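Local coordinates for transcriptional activator TenA-1 (Sulfolobus solfataricus P2, PDB 2QZC), which probably acts as a thiaminase-like lyase of the TenA family, built on the all-helical heme oxygenase-like fold, at residues A[170-173]-A[174-178]; A[34-37]-A[38-42]. All blocks are in the same frame, centred on the assembly; numbering follows the deposited sequence. Where two conformers were deposited one is given.

How the contacts relate
Both contacts are local, each joining residues a few positions apart within the one TenA domain, yet they lie on opposite sides of the chain's centre, about 31 Å apart between centres and about 17 Å at the nearest atoms. Contact 1 (170-173 with 174-178) falls inside helix 166-179; contact 2 (34-37 with 38-42) is the junction where a loop enters helix 38-63. They share no helix. Each is partly buried, with an apolar face and a polar rim. Contact 1 rests on four successive backbone bonds and isoleucine and leucine branches; contact 2 gathers two bonds on one proline carbonyl, with leucine, proline and isoleucine packing around the start of the helix.

Contact 1 (A[170-173]-A[174-178])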
# COMPACT_ATOMS: atom_id res chain seq x y z
N LYS A 170 11.91 12.12 5.89
CA LYS A 170 12.16 10.66 5.90
C LYS A 170 11.42 9.98 4.75
O LYS A 170 11.94 9.05 4.12
CB LYS A 170 11.79 10.03 7.25
CG LYS A 170 12.74 10.36 8.36
CD LYS A 170 12.24 9.70 9.64
CE LYS A 170 13.17 9.97 10.82
NZ LYS A 170 12.59 9.44 12.10
N ARG A 171 10.19 10.44 4.48
CA ARG A 171 9.43 9.92 3.34
C ARG A 171 10.19 10.20 2.03
O ARG A 171 10.31 9.30 1.18
CB ARG A 171 8.06 10.57 3.20
CG ARG A 171 6.97 10.12 4.12
CD ARG A 171 5.67 10.81 3.63
NE ARG A 171 4.49 10.53 4.42
CZ ARG A 171 4.19 11.04 5.61
NH1 ARG A 171 5.04 11.84 6.27
NH2 ARG A 171 3.05 10.70 6.20
N ILE A 172 10.68 11.43 1.88
CA ILE A 172 11.44 11.81 0.68
C ILE A 172 12.70 10.97 0.55
O ILE A 172 13.04 10.51 -0.54
CB ILE A 172 11.74 13.32 0.60
CG1 ILE A 172 10.46 14.13 0.68
CG2 ILE A 172 12.60 13.65 -0.62
CD1 ILE A 172 9.37 13.75 -0.35
N GLU A 173 13.41 10.75 1.65
CA GLU A 173 14.58 9.89 1.59
C GLU A 173 14.27 8.49 1.08
O GLU A 173 15.03 7.97 0.27
CB GLU A 173 15.27 9.82 2.96
CG GLU A 173 15.95 11.12 3.33
CD GLU A 173 16.45 11.20 4.78
OE1 GLU A 173 16.21 10.27 5.59
OE2 GLU A 173 17.05 12.25 5.08
N ALA A 174 13.16 7.90 1.53
CA ALA A 174 12.75 6.57 1.08
C ALA A 174 12.42 6.57 -0.44
O ALA A 174 12.75 5.63 -1.16
CB ALA A 174 11.58 6.06 1.90
N ILE A 175 11.76 7.64 -0.90
CA ILE A 175 11.42 7.78 -2.32
C ILE A 175 12.68 7.91 -3.16
O ILE A 175 12.80 7.25 -4.19
CB ILE A 175 10.45 8.98 -2.51
CG1 ILE A 175 9.09 8.66 -1.85
CG2 ILE A 175 10.31 9.34 -4.04
CD1 ILE A 175 8.18 9.89 -1.63
N LEU A 176 13.64 8.71 -2.69
CA LEU A 176 14.90 8.90 -3.42
C LEU A 176 15.73 7.62 -3.44
O LEU A 176 16.39 7.37 -4.44
CB LEU A 176 15.70 10.10 -2.90
CG LEU A 176 15.06 11.50 -3.11
CD1 LEU A 176 15.97 12.62 -2.63
CD2 LEU A 176 14.66 11.77 -4.59
N TYR A 177 15.72 6.81 -2.36
CA TYR A 177 16.40 5.51 -2.33
C TYR A 177 15.84 4.60 -3.45
O TYR A 177 16.57 3.91 -4.17
CB TYR A 177 16.23 4.91 -0.92
CG TYR A 177 16.90 3.58 -0.63
CD1 TYR A 177 18.28 3.41 -0.83
CD2 TYR A 177 16.18 2.52 -0.05
CE1 TYR A 177 18.90 2.17 -0.53
CE2 TYR A 177 16.80 1.29 0.27
CZ TYR A 177 18.16 1.13 0.02
OH TYR A 177 18.76 -0.07 0.33
N ALA A 178 14.51 4.61 -3.62
CA ALA A 178 13.87 3.85 -4.70
C ALA A 178 14.20 4.44 -6.08
O ALA A 178 14.46 3.71 -7.02
CB ALA A 178 12.36 3.81 -4.52
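I172 and L176, one turn apart on amphipathic helix 166-179 of the heme oxygenase-like fold, touch through a methyl pair, I172 CG2 to L176 CD1 at 4.1 Å. The torsion of I172 (chi1 -56°) sets CG2 opposite the backbone N, on the side from which the leucine crosses it at a slant. The other branch of I172 ends in CD1, 4.2 Å from CD1 of I175. These branched aliphatic residues suit the inner face: I172 and I175 both pack on M138 of helix 127-148, and I175 also meets W134. Small A174 belongs where helix 68-78 comes close, touching K73 and I74.

The outer side is looser and polar. K170 extends into solvent and pairs with E167 one turn back in a salt bridge, Y177 swings outward to a cation-pi contact with K70, and E173 is an exposed acid whose extended chain leads away from the helix.

Regular i to i+4 bonds hold the backbone beneath both faces, A174 N to K170 O at 3.1 Å and Y177 N to E173 O at 3.0 Å among them. The straightest is L176 N to I172 O, 2.9 Å long with an N-H...O angle of 163°.

Contact 2 (A[34-37]-A[38-42]); sequences GSLP and LDIFR
The carbonyl of P37, the N-cap residue of helix 38-63, accepts the N-H of F41 at 3.2 Å (P37 O to F41 N, N-H...O angle 162°) and a weak bond from I40 N, starting one of the long helices of the heme oxygenase-like fold. Proline suits the place: its ring holds phi near the -61° found here, which fits the extended backbone just ahead of the helix.

At the far end of the loop, where helix 26-32 has ended, G34 takes a positive phi of 78°, an easy conformation for a residue without a side chain. D39 is an acid in the first turn, where a carboxylate would be expected to suit the positive end of the helix dipole; its OD2 forms a salt bridge with K209.

The P37 ring and the I40 side chain run alongside each other in the same direction, with P37 CD 4.2 Å from I40 CD1 in the conformer given. I40 also meets L36, a residue that ties this junction to the preceding helix through a backbone bond to K30 and packing on F27 and M31. A forked side chain is apt here, since its two methyls divide between two partners.

F41 carries the inward side further, its ring meeting Y156 and W159 edge-to-face, and Y156 OH is hydrogen-bonded to L36 O as well. L38, by contrast, is on the exposed side, though it touches V155 and Y156.

With chi1 at -173°, the CG of L36 stands opposite its own N, and the leucine crosses both I40 and F41 at about a right angle. Its CD1 lies 3.9 Å from CG2 of the given I40 conformer, while L36 CD2 lies 4.1 Å from F41 CB.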
# COMPACT_ATOMS: atom_id res chain seq x y z
N GLY A 34 2.47 36.04 2.88
CA GLY A 34 1.19 36.01 3.55
C GLY A 34 0.04 36.64 2.82
O GLY A 34 -1.07 36.59 3.36
N SER A 35 0.26 37.21 1.64
CA SER A 35 -0.75 37.95 0.92
C SER A 35 -1.77 37.10 0.14
O SER A 35 -2.77 37.64 -0.35
CB SER A 35 -0.12 38.94 -0.07
OG SER A 35 0.56 38.26 -1.14
N LEU A 36 -1.53 35.79 -0.01
CA LEU A 36 -2.48 34.94 -0.72
C LEU A 36 -3.83 34.99 -0.02
O LEU A 36 -3.90 34.68 1.18
CB LEU A 36 -2.00 33.47 -0.77
CG LEU A 36 -2.84 32.51 -1.64
CD1 LEU A 36 -2.62 32.82 -3.12
CD2 LEU A 36 -2.48 31.04 -1.31
N PRO A 37 -4.90 35.35 -0.75
CA PRO A 37 -6.19 35.34 -0.09
C PRO A 37 -6.60 33.96 0.43
O PRO A 37 -6.41 32.95 -0.28
CB PRO A 37 -7.15 35.80 -1.19
CG PRO A 37 -6.33 36.54 -2.14
CD PRO A 37 -5.01 35.81 -2.14
N LEU A 38 -7.16 33.90 1.63
CA LEU A 38 -7.59 32.62 2.18
C LEU A 38 -8.64 31.89 1.34
O LEU A 38 -8.64 30.64 1.36
CB LEU A 38 -7.99 32.72 3.67
CG LEU A 38 -6.85 32.96 4.67
CD1 LEU A 38 -7.51 33.05 6.07
CD2 LEU A 38 -5.77 31.88 4.69
N ASP A 39 -9.50 32.59 0.60
CA ASP A 39 -10.49 31.92 -0.28
C ASP A 39 -9.79 31.11 -1.39
O ASP A 39 -10.30 30.05 -1.80
CB ASP A 39 -11.56 32.86 -0.90
CG ASP A 39 -11.00 33.79 -2.00
OD1 ASP A 39 -10.11 34.61 -1.69
OD2 ASP A 39 -11.48 33.75 -3.16
N ILE A 40 -8.65 31.63 -1.88
CA ILE A 40 -7.88 30.92 -2.90
C ILE A 40 -7.21 29.73 -2.26
O ILE A 40 -7.19 28.62 -2.86
CB ILE A 40 -6.90 31.84 -3.63
CG1 ILE A 40 -7.72 32.79 -4.52
CG2 ILE A 40 -5.88 31.05 -4.47
CD1 ILE A 40 -6.91 33.83 -5.26
N PHE A 41 -6.65 29.90 -1.06
CA PHE A 41 -6.03 28.75 -0.40
C PHE A 41 -7.05 27.67 -0.09
O PHE A 41 -6.75 26.46 -0.21
CB PHE A 41 -5.35 29.18 0.90
CG PHE A 41 -4.55 28.08 1.55
CD1 PHE A 41 -3.41 27.60 0.92
CD2 PHE A 41 -4.88 27.61 2.80
CE1 PHE A 41 -2.65 26.60 1.51
CE2 PHE A 41 -4.11 26.62 3.39
CZ PHE A 41 -2.99 26.15 2.75
N ARG A 42 -8.28 28.05 0.26
CA ARG A 42 -9.34 27.09 0.54
C ARG A 42 -9.66 26.29 -0.73
O ARG A 42 -9.76 25.06 -0.67
CB ARG A 42 -10.59 27.79 1.06
CG ARG A 42 -11.66 26.86 1.44
CD ARG A 42 -12.90 27.56 2.03
NE ARG A 42 -13.91 26.56 2.36
CZ ARG A 42 -14.87 26.13 1.54
NH1 ARG A 42 -15.02 26.60 0.31
NH2 ARG A 42 -15.72 25.20 1.98